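Long-range contact in pyridoxamine 5-phosphate-dependent dehydrase (Escherichia coli, PDB 3B8X), which removes the C3'-hydroxyl group from GDP-4-keto-6-deoxy-D-mannose by a combined transamination and deoxygenation on the way to L-colitose: residues S57-N62 with V88-T93. The protein carries 1 engineered substitution. Numbering follows the deposited sequence.
Sequences SGSTAN and VSWSTT. With G4M ([(2R,3S,4R,5R)-5-(2-amino-6-oxo-1,6-dihydro-9H-purin-9-yl)-3,4-dihydroxytetrahydrofuran-2-yl]methyl (2R,3S,4S,5S,6R)-3,4-dihydroxy-5-[({3-hydroxy-2-methyl-5-[(phosphonooxy)methyl]pyridin-4-yl}methyl)amino]-6-methyltetrahydro-2H-pyran-2-yl dihydrogen diphosphate), chain O.
The first turns of helices 58-68 and 91-99 meet at their N-terminal ends, with the CA atoms of Ser-59 and Thr-92 5.5 Å apart. Together they line part of the cofactor pocket of this aspartate aminotransferase-type fold: the first helix start holds the phosphate of G4M, and Trp-90, at the N-cap position before the second, covers its pyridine ring. A capping box of Ser-57 and Thr-60 opens helix 58-68: Thr-60 N donates almost straight to Ser-57 OG (167°), and Ser-57 N donates back to Thr-60 OG1. The phosphate sits over this helix start, where the helix dipole would favour its negative charge. Gly-58 N donates to G4M OP2 at 2.8 Å, and Gly-58 CA packs 3.5 Å from G4M OP4. Ser-59 grips G4M OP1 twice, through Ser-59 N and through Ser-59 OG, the latter 2.5 Å from G4M OP1. With OG beside its own backbone N, Ser-59 reaches both OP1 and Thr-92, whose OG1 donates to Ser-59 OG at 2.7 Å; this relay makes Thr-92 a second-shell support of the phosphate grip. The Trp-90 indole, CG anti to the backbone N (chi1 -173°), lays its five-membered ring against the pyridine and its six-membered ring against the sugar, with Trp-90 CD1 3.3 Å from G4M C5L. Phe-242 and Phe-244 of the second subunit meet Trp-90 edge-to-face, so the pocket is completed across the dimer. On the pyridine-nitrogen side, Asp-161 OD2 bonds Asn-62 ND2 and Thr-93 OG1, while Thr-183 holds Asn-62 OD1, fixing the carboxamide's rotation. Asn-62 ND2 also closes the contact by donating to Thr-92 O at 3.2 Å, approaching from above the carbonyl plane, 51° out of it.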
loop_
_atom_site.group_PDB
_atom_site.type_symbol
_atom_site.label_atom_id
_atom_site.label_comp_id
_atom_site.label_asym_id
_atom_site.label_seq_id
_atom_site.Cartn_x
_atom_site.Cartn_y
_atom_site.Cartn_z
ATOM N N SER B 57 -5.845 0.220 3.191
ATOM C CA SER B 57 -6.767 -0.932 3.042
ATOM C C SER B 57 -6.558 -1.855 4.241
ATOM O O SER B 57 -5.639 -1.641 5.048
ATOM C CB SER B 57 -6.522 -1.734 1.747
ATOM O OG SER B 57 -5.201 -2.254 1.752
ATOM N N GLY B 58 -7.454 -2.818 4.405
ATOM C CA GLY B 58 -7.302 -3.767 5.501
ATOM C C GLY B 58 -6.029 -4.609 5.232
ATOM O O GLY B 58 -5.410 -5.112 6.162
ATOM N N SER B 59 -5.634 -4.757 3.967
ATOM C CA SER B 59 -4.400 -5.500 3.656
ATOM C C SER B 59 -3.162 -4.733 4.133
ATOM O O SER B 59 -2.256 -5.314 4.714
ATOM C CB SER B 59 -4.271 -5.812 2.148
ATOM O OG SER B 59 -5.372 -6.573 1.658
ATOM N N THR B 60 -3.106 -3.423 3.865
ATOM C CA THR B 60 -1.991 -2.645 4.352
ATOM C C THR B 60 -2.127 -2.479 5.869
ATOM O O THR B 60 -1.161 -2.183 6.574
ATOM C CB THR B 60 -1.869 -1.294 3.569
ATOM O OG1 THR B 60 -3.058 -0.501 3.717
ATOM C CG2 THR B 60 -1.577 -1.561 2.123
ATOM N N ALA B 61 -3.307 -2.693 6.428
ATOM C CA ALA B 61 -3.341 -2.602 7.903
ATOM C C ALA B 61 -2.647 -3.843 8.534
ATOM O O ALA B 61 -1.816 -3.758 9.466
ATOM C CB ALA B 61 -4.827 -2.457 8.393
ATOM N N ASN B 62 -2.893 -4.998 7.939
ATOM C CA ASN B 62 -2.233 -6.207 8.386
ATOM C C ASN B 62 -0.736 -6.086 8.121
ATOM O O ASN B 62 0.069 -6.568 8.923
ATOM C CB ASN B 62 -2.748 -7.409 7.581
ATOM C CG ASN B 62 -4.038 -7.969 8.092
ATOM O OD1 ASN B 62 -4.498 -7.617 9.172
ATOM N ND2 ASN B 62 -4.638 -8.882 7.315
ATOM N N VAL B 88 -7.993 -20.958 7.330
ATOM C CA VAL B 88 -8.885 -20.320 6.376
ATOM C C VAL B 88 -8.986 -18.892 6.767
ATOM O O VAL B 88 -9.239 -18.578 7.931
ATOM C CB VAL B 88 -10.344 -20.850 6.468
ATOM C CG1 VAL B 88 -11.308 -20.049 5.479
ATOM C CG2 VAL B 88 -10.374 -22.384 6.236
ATOM N N SER B 89 -8.767 -18.012 5.794
ATOM C CA SER B 89 -8.936 -16.590 6.072
ATOM C C SER B 89 -8.747 -15.844 4.774
ATOM O O SER B 89 -9.193 -16.314 3.744
ATOM C CB SER B 89 -8.026 -16.089 7.198
ATOM O OG SER B 89 -6.712 -15.866 6.730
ATOM N N TRP B 90 -8.048 -14.720 4.809
ATOM C CA TRP B 90 -7.823 -13.962 3.590
ATOM C C TRP B 90 -6.333 -14.020 3.237
ATOM O O TRP B 90 -5.479 -14.208 4.096
ATOM C CB TRP B 90 -8.359 -12.520 3.742
ATOM C CG TRP B 90 -8.308 -11.721 2.461
ATOM C CD1 TRP B 90 -7.424 -10.729 2.159
ATOM C CD2 TRP B 90 -9.172 -11.870 1.317
ATOM N NE1 TRP B 90 -7.697 -10.234 0.883
ATOM C CE2 TRP B 90 -8.719 -10.963 0.331
ATOM C CE3 TRP B 90 -10.260 -12.717 1.016
ATOM C CZ2 TRP B 90 -9.342 -10.843 -0.909
ATOM C CZ3 TRP B 90 -10.860 -12.625 -0.247
ATOM C CH2 TRP B 90 -10.415 -11.669 -1.178
ATOM N N SER B 91 -6.039 -13.879 1.959
ATOM C CA SER B 91 -4.679 -14.023 1.469
ATOM C C SER B 91 -3.703 -13.101 2.190
ATOM O O SER B 91 -2.607 -13.495 2.618
ATOM C CB SER B 91 -4.677 -13.745 -0.043
ATOM O OG SER B 91 -5.019 -12.384 -0.305
ATOM N N THR B 92 -4.114 -11.845 2.311
ATOM C CA THR B 92 -3.315 -10.821 2.972
ATOM C C THR B 92 -3.263 -10.924 4.497
ATOM O O THR B 92 -2.592 -10.130 5.135
ATOM C CB THR B 92 -3.578 -9.384 2.464
ATOM O OG1 THR B 92 -4.919 -8.993 2.779
ATOM C CG2 THR B 92 -3.317 -9.248 0.975
ATOM N N THR B 93 -3.940 -11.916 5.077
ATOM C CA THR B 93 -3.720 -12.256 6.477
ATOM C C THR B 93 -2.325 -12.950 6.483
ATOM O O THR B 93 -1.445 -12.670 7.328
ATOM C CB THR B 93 -4.704 -13.287 6.989
ATOM O OG1 THR B 93 -6.026 -12.772 6.830
ATOM C CG2 THR B 93 -4.456 -13.492 8.488
HETATM O OP3 G4M O . -9.862 -5.854 1.138
HETATM P PL G4M O . -8.904 -5.245 2.243
HETATM O OP1 G4M O . -7.385 -5.029 1.713
HETATM O OP2 G4M O . -9.499 -3.832 2.726
HETATM O OP4 G4M O . -8.947 -6.202 3.560
HETATM C C5B G4M O . -8.175 -7.338 3.291
HETATM C C5L G4M O . -8.648 -8.413 4.195
HETATM C C6L G4M O . -7.870 -8.766 5.289
HETATM N N1L G4M O . -8.248 -9.759 6.062
HETATM C C2L G4M O . -9.346 -10.455 5.864
HETATM C C2A G4M O . -9.684 -11.619 6.765
HETATM C C3L G4M O . -10.218 -10.154 4.821
HETATM O O3L G4M O . -11.292 -10.950 4.630
HETATM C C4L G4M O . -9.868 -9.062 3.965
HETATM C C4A G4M O . -10.667 -8.694 2.873
HETATM N N4A G4M O . -11.709 -9.409 2.573
HETATM C C4G G4M O . -12.571 -8.967 1.535
HETATM C C5G G4M O . -13.192 -10.127 0.794
HETATM C C6G G4M O . -13.810 -11.125 1.773
HETATM O O5G G4M O . -14.255 -9.487 0.094
HETATM C C3G G4M O . -11.820 -8.122 0.492
HETATM O O3G G4M O . -12.172 -6.760 0.709
HETATM C C2G G4M O . -12.287 -8.522 -0.938
HETATM O O2G G4M O . -11.916 -7.542 -1.912
HETATM C C1G G4M O . -13.787 -8.688 -0.983
HETATM O O1G G4M O . -14.050 -9.491 -2.127
HETATM P P2 G4M O . -15.336 -9.181 -3.011
HETATM O O3P G4M O . -16.631 -9.010 -2.059
HETATM O O4P G4M O . -15.631 -10.495 -3.914
HETATM O OPP G4M O . -14.913 -7.840 -3.802
HETATM P P G4M O . -15.923 -7.456 -4.992
HETATM O O1P G4M O . -16.275 -8.556 -6.123
HETATM O O2P G4M O . -15.107 -6.259 -5.652
HETATM O "O5'" G4M O . -17.172 -6.693 -4.393
HETATM C "C5'" G4M O . -18.222 -7.589 -4.094
HETATM C "C4'" G4M O . -19.484 -7.034 -4.736
HETATM O "O4'" G4M O . -19.533 -5.589 -4.543
HETATM C "C3'" G4M O . -19.447 -7.267 -6.264
HETATM O "O3'" G4M O . -20.795 -7.439 -6.676
HETATM C "C2'" G4M O . -18.840 -5.955 -6.808
HETATM O "O2'" G4M O . -19.351 -5.726 -8.126
HETATM C "C1'" G4M O . -19.465 -4.957 -5.842
HETATM N N9 G4M O . -18.685 -3.718 -5.767
HETATM C C8 G4M O . -17.426 -3.601 -5.270
HETATM N N7 G4M O . -17.081 -2.329 -5.331
HETATM C C4 G4M O . -19.142 -2.475 -6.127
HETATM C C5 G4M O . -18.098 -1.562 -5.844
HETATM C C6 G4M O . -18.305 -0.161 -6.111
HETATM O O6 G4M O . -17.464 0.697 -5.889
HETATM N N3 G4M O . -20.287 -2.033 -6.653
HETATM C C2 G4M O . -20.452 -0.745 -6.910
HETATM N N1 G4M O . -19.490 0.197 -6.650
HETATM N N2 G4M O . -21.623 -0.327 -7.463
#